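Local coordinates for MMACHC-like protein (Caenorhabditis elegans, PDB 5UJC) that binds cobalamin (vitamin B12) and probably removes its upper axial ligand, decyanating cyanocobalamin with a reduced flavin and dealkylating alkylcobalamins with glutathione, at residues M29-S34 with I197-E202; Y49-A55 with I191-I197; F83-C87 with W257-R261. All coordinates share one frame. Where two conformers were deposited one is given. Residue numbers count along the deposited sequence, not the author numbering.

Contact 1. Residues M29-S34 with I197-E202; sequences MFKIGS and IPEFCE
Residues 29-31 end an edge strand of the antiparallel sheet, and helix 32-39 starts directly after it, with Lys31 at the N-cap position. Opposite, 197-202 has no regular structure. It makes a type I turn from Ile197 to Phe200, closed by Phe200 N to Ile197 O at 3.0 Å, then runs extended. CA atoms are nearest at Phe30-Glu202 (6.1 Å) and Lys31-Ile197 (7.1 Å).

Glu202 OE2 accepts hydrogen bonds from Lys31 N (2.8 Å) and Ser34 OG (2.8 Å), so one carboxylate holds the strand end and the first helical turn. Lys31 (chi1 m, chi2 t, chi3 m, chi4 t) carries NZ to a hydrogen bond with Phe200 O at 2.6 Å. A water links Lys31 NZ (3.0 Å) to Pro198 O (2.6 Å). The loop covers the strand-to-helix junction at the sheet edge without pairing as a strand; each direct hydrogen bond has a side chain at one end at least.

Met29 (chi1 t, chi2 t, chi3 p) makes a Met-aromatic contact, its CE over one face of the Phe200 ring. Met29 SD meets Ile197 CD1 at 3.9 Å.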
loop_
_atom_site.group_PDB
_atom_site.type_symbol
_atom_site.label_atom_id
_atom_site.label_comp_id
_atom_site.label_asym_id
_atom_site.label_seq_id
_atom_site.Cartn_x
_atom_site.Cartn_y
_atom_site.Cartn_z
ATOM N N MET A 29 -0.102 -13.380 2.578
ATOM C CA MET A 29 1.057 -14.062 3.113
ATOM C C MET A 29 2.081 -14.329 2.013
ATOM O O MET A 29 1.717 -14.657 0.867
ATOM C CB MET A 29 0.634 -15.362 3.789
ATOM C CG MET A 29 1.729 -15.996 4.630
ATOM S SD MET A 29 1.202 -17.292 5.728
ATOM C CE MET A 29 0.803 -18.559 4.605
ATOM N N PHE A 30 3.365 -14.234 2.361
ATOM C CA PHE A 30 4.417 -14.651 1.452
ATOM C C PHE A 30 5.666 -15.038 2.195
ATOM O O PHE A 30 5.765 -14.824 3.399
ATOM C CB PHE A 30 4.715 -13.559 0.413
ATOM C CG PHE A 30 5.318 -12.286 0.987
ATOM C CD1 PHE A 30 4.521 -11.334 1.618
ATOM C CD2 PHE A 30 6.670 -12.015 0.833
ATOM C CE1 PHE A 30 5.081 -10.166 2.122
ATOM C CE2 PHE A 30 7.220 -10.847 1.305
ATOM C CZ PHE A 30 6.425 -9.908 1.933
ATOM N N LYS A 31 6.596 -15.682 1.484
ATOM C CA LYS A 31 7.853 -16.104 2.072
ATOM C C LYS A 31 8.918 -15.056 1.751
ATOM O O LYS A 31 9.010 -14.592 0.631
ATOM C CB LYS A 31 8.280 -17.467 1.509
ATOM C CG LYS A 31 7.305 -18.589 1.805
ATOM C CD LYS A 31 7.761 -19.906 1.195
ATOM C CE LYS A 31 7.676 -19.901 -0.332
ATOM N NZ LYS A 31 7.530 -21.281 -0.866
ATOM N N ILE A 32 9.794 -14.769 2.695
ATOM C CA ILE A 32 10.851 -13.814 2.443
ATOM C C ILE A 32 11.712 -14.261 1.245
ATOM O O ILE A 32 12.140 -13.430 0.450
ATOM C CB ILE A 32 11.742 -13.595 3.699
ATOM C CG1 ILE A 32 10.965 -12.858 4.801
ATOM C CG2 ILE A 32 13.019 -12.836 3.342
ATOM C CD1 ILE A 32 10.517 -11.459 4.432
ATOM N N GLY A 33 11.936 -15.572 1.101
ATOM C CA GLY A 33 12.729 -16.077 -0.029
ATOM C C GLY A 33 12.157 -15.680 -1.392
ATOM O O GLY A 33 12.911 -15.447 -2.359
ATOM N N SER A 34 10.834 -15.601 -1.485
ATOM C CA SER A 34 10.194 -15.198 -2.735
ATOM C C SER A 34 10.512 -13.755 -3.062
ATOM O O SER A 34 10.771 -13.412 -4.209
ATOM C CB SER A 34 8.700 -15.392 -2.656
ATOM O OG SER A 34 8.381 -16.761 -2.444
ATOM N N ILE A 197 7.465 -21.211 6.998
ATOM C CA ILE A 197 6.360 -21.720 6.206
ATOM C C ILE A 197 6.883 -22.274 4.862
ATOM O O ILE A 197 6.405 -21.907 3.791
ATOM C CB ILE A 197 5.250 -20.621 5.999
ATOM C CG1 ILE A 197 5.857 -19.326 5.455
ATOM C CG2 ILE A 197 4.511 -20.348 7.319
ATOM C CD1 ILE A 197 4.824 -18.375 4.839
ATOM N N PRO A 198 7.868 -23.178 4.925
ATOM C CA PRO A 198 8.498 -23.665 3.675
ATOM C C PRO A 198 7.524 -24.348 2.690
ATOM O O PRO A 198 7.759 -24.323 1.484
ATOM C CB PRO A 198 9.514 -24.678 4.180
ATOM C CG PRO A 198 8.939 -25.152 5.482
ATOM C CD PRO A 198 8.366 -23.907 6.098
ATOM N N GLU A 199 6.429 -24.900 3.203
ATOM C CA GLU A 199 5.463 -25.618 2.374
ATOM C C GLU A 199 4.467 -24.679 1.682
ATOM O O GLU A 199 3.690 -25.117 0.842
ATOM C CB GLU A 199 4.699 -26.665 3.215
ATOM C CG GLU A 199 3.792 -26.088 4.338
ATOM C CD GLU A 199 4.495 -25.982 5.701
ATOM O OE1 GLU A 199 4.154 -26.774 6.631
ATOM O OE2 GLU A 199 5.353 -25.091 5.857
ATOM N N PHE A 200 4.490 -23.386 2.041
ATOM C CA PHE A 200 3.517 -22.448 1.517
ATOM C C PHE A 200 3.850 -22.052 0.077
ATOM O O PHE A 200 5.011 -21.753 -0.255
ATOM C CB PHE A 200 3.455 -21.211 2.386
ATOM C CG PHE A 200 2.410 -20.209 1.946
ATOM C CD1 PHE A 200 1.060 -20.523 2.007
ATOM C CD2 PHE A 200 2.783 -18.964 1.437
ATOM C CE1 PHE A 200 0.099 -19.613 1.610
ATOM C CE2 PHE A 200 1.817 -18.043 1.059
ATOM C CZ PHE A 200 0.475 -18.372 1.140
ATOM N N CYS A 201 2.826 -22.019 -0.761
ATOM C CA CYS A 201 2.964 -21.578 -2.158
ATOM C C CYS A 201 2.082 -20.390 -2.396
ATOM O O CYS A 201 0.861 -20.496 -2.326
ATOM C CB CYS A 201 2.558 -22.711 -3.117
ATOM S SG CYS A 201 3.622 -24.165 -3.048
ATOM N N GLU A 202 2.699 -19.244 -2.663
ATOM C CA GLU A 202 1.958 -18.018 -2.958
ATOM C C GLU A 202 1.113 -18.188 -4.219
ATOM O O GLU A 202 1.562 -18.762 -5.183
ATOM C CB GLU A 202 2.923 -16.847 -3.161
ATOM C CG GLU A 202 3.756 -16.485 -1.936
ATOM C CD GLU A 202 5.131 -17.110 -1.921
ATOM O OE1 GLU A 202 5.413 -18.030 -2.741
ATOM O OE2 GLU A 202 5.938 -16.692 -1.087
HETATM O O HOH W 1 9.636 -23.125 0.107
#

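Contact 2. Residues Y49-A55 with I191-I197; sequences YDDSTMA and IFPNVKI
Tyr49 lays one ring face over Ile191, whose CG2 sits 3.9 Å from the Tyr49 ring centroid in a CH-pi contact. Tyr49 CE1 also touches Pro193 CG at 3.9 Å. After Tyr49 the chain makes a type I turn from Asp50 to Thr53. Asp50 O takes both Thr53 N (3.0 Å) and Thr53 OG1 (2.8 Å). Strand 53-60 then runs antiparallel to its partner. Thr53-Lys196 (CA-CA 4.7 Å) and Ala55-Ile191 (4.4 Å) are non-hydrogen-bonded pairs. The partner turns a corner at Pro193 and Asn194, in a type I turn from Phe192 to Val195. Pairing continues across this interruption: Ile197 N to Ser52 O (2.9 Å), Met54 N to Val195 O (2.9 Å), Phe192 N to Met54 O (3.0 Å). A water joins Thr53 OG1 (2.6 Å) and Pro193 O (2.8 Å). Lys196 NZ and Asp50 OD2 form a salt bridge at 3.4 Å, its hydrogen bond weak. Met54, t at all three chi angles, brings SD to 3.7 Å from Val195 CG1 and makes a Met-aromatic contact with Phe192. These are two central strands of the four-stranded sheet. Helix 5-18 packs on Met54 and Phe192; Ile32 of helix 32-39 touches Thr53, Ala55 and Ile191, and strand 25-31 flanks strand 53-60.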
loop_
_atom_site.group_PDB
_atom_site.type_symbol
_atom_site.label_atom_id
_atom_site.label_comp_id
_atom_site.label_asym_id
_atom_site.label_seq_id
_atom_site.Cartn_x
_atom_site.Cartn_y
_atom_site.Cartn_z
ATOM N N TYR A 49 16.704 -12.566 6.328
ATOM C CA TYR A 49 15.956 -13.645 6.954
ATOM C C TYR A 49 16.052 -14.873 6.096
ATOM O O TYR A 49 16.192 -14.772 4.865
ATOM C CB TYR A 49 14.472 -13.248 7.126
ATOM C CG TYR A 49 14.294 -11.982 7.896
ATOM C CD1 TYR A 49 14.308 -11.987 9.277
ATOM C CD2 TYR A 49 14.151 -10.773 7.243
ATOM C CE1 TYR A 49 14.209 -10.812 9.988
ATOM C CE2 TYR A 49 14.018 -9.602 7.938
ATOM C CZ TYR A 49 14.060 -9.623 9.316
ATOM O OH TYR A 49 13.943 -8.466 10.017
ATOM N N ASP A 50 15.909 -16.038 6.712
ATOM C CA ASP A 50 15.855 -17.302 5.960
ATOM C C ASP A 50 14.705 -17.322 4.951
ATOM O O ASP A 50 13.653 -16.678 5.163
ATOM C CB ASP A 50 15.721 -18.499 6.918
ATOM C CG ASP A 50 16.964 -18.700 7.805
ATOM O OD1 ASP A 50 18.038 -18.140 7.494
ATOM O OD2 ASP A 50 16.846 -19.411 8.830
ATOM N N ASP A 51 14.895 -18.087 3.874
ATOM C CA ASP A 51 13.935 -18.134 2.757
ATOM C C ASP A 51 12.501 -18.433 3.200
ATOM O O ASP A 51 11.550 -17.863 2.660
ATOM C CB ASP A 51 14.351 -19.187 1.717
ATOM C CG ASP A 51 15.554 -18.780 0.906
ATOM O OD1 ASP A 51 15.918 -17.601 0.895
ATOM O OD2 ASP A 51 16.122 -19.663 0.241
ATOM N N SER A 52 12.335 -19.344 4.144
ATOM C CA SER A 52 11.000 -19.794 4.500
ATOM C C SER A 52 10.301 -18.885 5.548
ATOM O O SER A 52 9.201 -19.182 5.974
ATOM C CB SER A 52 11.051 -21.222 5.004
ATOM O OG SER A 52 11.767 -21.299 6.226
ATOM N N THR A 53 10.955 -17.794 5.959
ATOM C CA THR A 53 10.397 -16.890 6.953
ATOM C C THR A 53 9.054 -16.325 6.469
ATOM O O THR A 53 8.945 -15.836 5.339
ATOM C CB THR A 53 11.364 -15.729 7.230
ATOM O OG1 THR A 53 12.611 -16.251 7.688
ATOM C CG2 THR A 53 10.822 -14.770 8.277
ATOM N N MET A 54 8.051 -16.396 7.337
ATOM C CA MET A 54 6.727 -15.855 7.053
ATOM C C MET A 54 6.706 -14.327 7.065
ATOM O O MET A 54 7.256 -13.695 7.977
ATOM C CB MET A 54 5.742 -16.362 8.104
ATOM C CG MET A 54 4.333 -15.820 7.960
ATOM S SD MET A 54 3.315 -16.214 9.397
ATOM C CE MET A 54 1.865 -15.204 9.095
ATOM N N ALA A 55 6.049 -13.756 6.057
ATOM C CA ALA A 55 5.722 -12.335 6.031
ATOM C C ALA A 55 4.256 -12.147 5.658
ATOM O O ALA A 55 3.666 -12.979 4.946
ATOM C CB ALA A 55 6.612 -11.606 5.043
ATOM N N ILE A 191 7.058 -9.067 9.383
ATOM C CA ILE A 191 7.960 -10.203 9.209
ATOM C C ILE A 191 8.061 -10.925 10.549
ATOM O O ILE A 191 8.249 -10.297 11.570
ATOM C CB ILE A 191 9.354 -9.736 8.752
ATOM C CG1 ILE A 191 9.232 -8.901 7.459
ATOM C CG2 ILE A 191 10.288 -10.944 8.535
ATOM C CD1 ILE A 191 10.543 -8.301 6.962
ATOM N N PHE A 192 7.938 -12.256 10.513
ATOM C CA PHE A 192 7.923 -13.101 11.722
ATOM C C PHE A 192 9.142 -14.022 11.727
ATOM O O PHE A 192 9.094 -15.131 11.187
ATOM C CB PHE A 192 6.645 -13.899 11.755
ATOM C CG PHE A 192 5.407 -13.038 11.769
ATOM C CD1 PHE A 192 4.879 -12.589 12.962
ATOM C CD2 PHE A 192 4.806 -12.637 10.585
ATOM C CE1 PHE A 192 3.777 -11.752 12.967
ATOM C CE2 PHE A 192 3.693 -11.798 10.605
ATOM C CZ PHE A 192 3.196 -11.360 11.790
ATOM N N PRO A 193 10.259 -13.556 12.313
ATOM C CA PRO A 193 11.516 -14.278 12.123
ATOM C C PRO A 193 11.522 -15.698 12.669
ATOM O O PRO A 193 12.336 -16.512 12.218
ATOM C CB PRO A 193 12.542 -13.405 12.881
ATOM C CG PRO A 193 11.944 -12.051 12.899
ATOM C CD PRO A 193 10.461 -12.273 13.010
ATOM N N ASN A 194 10.645 -15.994 13.638
ATOM C CA ASN A 194 10.594 -17.336 14.237
ATOM C C ASN A 194 9.546 -18.255 13.625
ATOM O O ASN A 194 9.365 -19.373 14.103
ATOM C CB ASN A 194 10.357 -17.235 15.760
ATOM C CG ASN A 194 11.456 -16.471 16.473
ATOM O OD1 ASN A 194 11.191 -15.660 17.362
ATOM N ND2 ASN A 194 12.694 -16.714 16.080
ATOM N N VAL A 195 8.885 -17.811 12.548
ATOM C CA VAL A 195 7.831 -18.590 11.937
ATOM C C VAL A 195 8.236 -18.965 10.512
ATOM O O VAL A 195 8.445 -18.096 9.670
ATOM C CB VAL A 195 6.486 -17.829 11.913
ATOM C CG1 VAL A 195 5.422 -18.679 11.267
ATOM C CG2 VAL A 195 6.080 -17.422 13.326
ATOM N N LYS A 196 8.361 -20.264 10.266
ATOM C CA LYS A 196 8.810 -20.780 8.979
ATOM C C LYS A 196 7.655 -21.528 8.279
ATOM O O LYS A 196 6.953 -22.352 8.893
ATOM C CB LYS A 196 10.010 -21.718 9.167
ATOM C CG LYS A 196 11.138 -21.139 10.008
ATOM C CD LYS A 196 11.716 -19.875 9.412
ATOM C CE LYS A 196 12.823 -19.295 10.291
ATOM N NZ LYS A 196 13.962 -20.236 10.450
ATOM N N ILE A 197 7.465 -21.211 6.998
ATOM C CA ILE A 197 6.360 -21.720 6.206
ATOM C C ILE A 197 6.883 -22.274 4.862
ATOM O O ILE A 197 6.405 -21.907 3.791
ATOM C CB ILE A 197 5.250 -20.621 5.999
ATOM C CG1 ILE A 197 5.857 -19.326 5.455
ATOM C CG2 ILE A 197 4.511 -20.348 7.319
ATOM C CD1 ILE A 197 4.824 -18.375 4.839
HETATM O O HOH W 2 13.852 -15.751 9.933
#

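Contact 3. Residues F83-C87 with W257-R261; sequences FDEVC and WEVLR
Two short helical segments pack side by side here, nearly antiparallel, in a helix-helix contact at the periphery of the fold. Their axes approach to 10.9 Å with a crossing angle of 155°. Segment 83-87 is regular helix; 257-261 is a weakly bonded one. Phe83 lies across from Arg261 (CA-CA 6.9 Å), and Cys87 from Trp257 (6.6 Å).

The main bump is Phe83 (chi1 t). Its ring enters the hollow between Trp257, Leu260 and Arg261. Phe83 CZ reaches Trp257 O at 3.1 Å, at the ring edge. Arg261 CA covers one ring face in a CH-pi contact, 3.9 Å from the centroid. The Phe83 and Trp257 rings meet obliquely, with CE1 of Phe83 3.4 Å from CE3 of Trp257.

Trp257 is the bump in return. Its indole reaches Val86 and Cys87, with Trp257 CH2 3.6 Å from Val86 CG1. Cys87 SG lies over the five-membered ring, 3.7 Å from its centroid, in a sulfur-aromatic contact. Trp257 NE1 donates to Val90 O just beyond segment 83-87. Leu260 turns to Phe65 and Phe69 of helix 62-80.

Charges close the exposed side. The Arg261 guanidinium lies with one face over Phe83 CD2. Glu258 holds it in a salt bridge, Arg261 NE to Glu258 OE1 (2.8 Å) and Arg261 NH2 to Glu258 OE2 (2.8 Å). Across the interface, Arg261 NH2 makes a hydrogen-bonded salt bridge to Asp84 OD1 at 3.0 Å.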
loop_
_atom_site.group_PDB
_atom_site.type_symbol
_atom_site.label_atom_id
_atom_site.label_comp_id
_atom_site.label_asym_id
_atom_site.label_seq_id
_atom_site.Cartn_x
_atom_site.Cartn_y
_atom_site.Cartn_z
ATOM N N PHE A 83 -11.982 21.452 14.407
ATOM C CA PHE A 83 -11.233 21.070 13.248
ATOM C C PHE A 83 -9.916 21.866 13.138
ATOM O O PHE A 83 -8.855 21.306 12.804
ATOM C CB PHE A 83 -12.091 21.232 11.983
ATOM C CG PHE A 83 -11.400 20.798 10.730
ATOM C CD1 PHE A 83 -11.156 19.461 10.492
ATOM C CD2 PHE A 83 -10.982 21.712 9.824
ATOM C CE1 PHE A 83 -10.530 19.058 9.356
ATOM C CE2 PHE A 83 -10.372 21.318 8.658
ATOM C CZ PHE A 83 -10.148 19.990 8.428
ATOM N N ASP A 84 -9.970 23.168 13.382
ATOM C CA ASP A 84 -8.760 23.979 13.247
ATOM C C ASP A 84 -7.667 23.500 14.224
ATOM O O ASP A 84 -6.502 23.457 13.881
ATOM C CB ASP A 84 -9.061 25.459 13.471
ATOM C CG ASP A 84 -9.798 26.104 12.298
ATOM O OD1 ASP A 84 -9.764 25.569 11.166
ATOM O OD2 ASP A 84 -10.402 27.160 12.508
ATOM N N GLU A 85 -8.067 23.064 15.417
ATOM C CA GLU A 85 -7.099 22.531 16.374
ATOM C C GLU A 85 -6.482 21.207 15.924
ATOM O O GLU A 85 -5.287 21.021 16.039
ATOM C CB GLU A 85 -7.712 22.385 17.776
ATOM C CG GLU A 85 -6.672 22.139 18.884
ATOM C CD GLU A 85 -5.669 23.298 19.061
ATOM O OE1 GLU A 85 -5.939 24.424 18.565
ATOM O OE2 GLU A 85 -4.618 23.084 19.722
ATOM N N VAL A 86 -7.300 20.318 15.389
ATOM C CA VAL A 86 -6.772 19.062 14.882
ATOM C C VAL A 86 -5.751 19.337 13.790
ATOM O O VAL A 86 -4.685 18.721 13.751
ATOM C CB VAL A 86 -7.852 18.157 14.275
ATOM C CG1 VAL A 86 -7.233 16.820 13.887
ATOM C CG2 VAL A 86 -8.962 17.921 15.229
ATOM N N CYS A 87 -6.103 20.229 12.876
ATOM C CA CYS A 87 -5.196 20.576 11.751
ATOM C C CYS A 87 -3.865 21.086 12.242
ATOM O O CYS A 87 -2.817 20.707 11.700
ATOM C CB CYS A 87 -5.828 21.621 10.853
ATOM S SG CYS A 87 -7.206 20.995 9.924
ATOM N N TRP A 257 -5.788 19.172 4.323
ATOM C CA TRP A 257 -6.702 19.185 5.490
ATOM C C TRP A 257 -8.059 19.807 5.137
ATOM O O TRP A 257 -9.075 19.321 5.571
ATOM C CB TRP A 257 -6.093 19.910 6.713
ATOM C CG TRP A 257 -5.489 18.974 7.765
ATOM C CD1 TRP A 257 -4.185 18.939 8.185
ATOM C CD2 TRP A 257 -6.194 18.012 8.576
ATOM N NE1 TRP A 257 -4.031 18.000 9.176
ATOM C CE2 TRP A 257 -5.247 17.426 9.447
ATOM C CE3 TRP A 257 -7.515 17.585 8.637
ATOM C CZ2 TRP A 257 -5.587 16.434 10.372
ATOM C CZ3 TRP A 257 -7.857 16.576 9.576
ATOM C CH2 TRP A 257 -6.891 16.019 10.415
ATOM N N GLU A 258 -8.067 20.846 4.305
ATOM C CA GLU A 258 -9.320 21.505 3.956
ATOM C C GLU A 258 -10.293 20.586 3.197
ATOM O O GLU A 258 -11.526 20.759 3.298
ATOM C CB GLU A 258 -9.079 22.801 3.176
ATOM C CG GLU A 258 -8.616 23.977 4.048
ATOM C CD GLU A 258 -9.595 24.351 5.163
ATOM O OE1 GLU A 258 -10.839 24.246 4.972
ATOM O OE2 GLU A 258 -9.121 24.797 6.225
ATOM N N VAL A 259 -9.764 19.569 2.524
ATOM C CA VAL A 259 -10.609 18.567 1.864
ATOM C C VAL A 259 -11.481 17.808 2.897
ATOM O O VAL A 259 -12.593 17.363 2.583
ATOM C CB VAL A 259 -9.734 17.591 1.032
ATOM C CG1 VAL A 259 -10.571 16.493 0.408
ATOM C CG2 VAL A 259 -8.989 18.359 -0.047
ATOM N N LEU A 260 -10.979 17.696 4.135
ATOM C CA LEU A 260 -11.651 16.933 5.177
ATOM C C LEU A 260 -12.615 17.740 6.028
ATOM O O LEU A 260 -13.379 17.157 6.798
ATOM C CB LEU A 260 -10.619 16.280 6.095
ATOM C CG LEU A 260 -9.590 15.408 5.403
ATOM C CD1 LEU A 260 -8.722 14.720 6.449
ATOM C CD2 LEU A 260 -10.201 14.335 4.476
ATOM N N ARG A 261 -12.595 19.067 5.906
ATOM C CA ARG A 261 -13.411 19.905 6.772
ATOM C C ARG A 261 -14.922 19.468 6.805
ATOM O O ARG A 261 -15.515 19.335 7.894
ATOM C CB ARG A 261 -13.259 21.388 6.441
ATOM C CG ARG A 261 -14.030 22.298 7.395
ATOM C CD ARG A 261 -13.929 23.752 6.998
ATOM N NE ARG A 261 -12.578 24.278 7.185
ATOM C CZ ARG A 261 -12.118 24.822 8.321
ATOM N NH1 ARG A 261 -12.882 24.919 9.398
ATOM N NH2 ARG A 261 -10.880 25.271 8.378
#

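Overall arrangement
From the N terminus, the chain first passes 29-34, then 49-55 and 83-87. Its later part returns to these in the order 191-197, 197-202 and 257-261. Contact 2 therefore closes a loop within the larger one closed by contact 1, and the two share Ile197. They also touch directly, through Phe30 O with Ala55 N and Gly33 N with Asp51 O, both probable hydrogen bonds. Together they tie strands 25-31, 53-60 and 185-196 and the following loop at one end of the sheet. Contact 3 crosses both. It joins helices 83-89 and 257-265 on the opposite side of the chain's centre, its centre about 43 Å from that of contact 1.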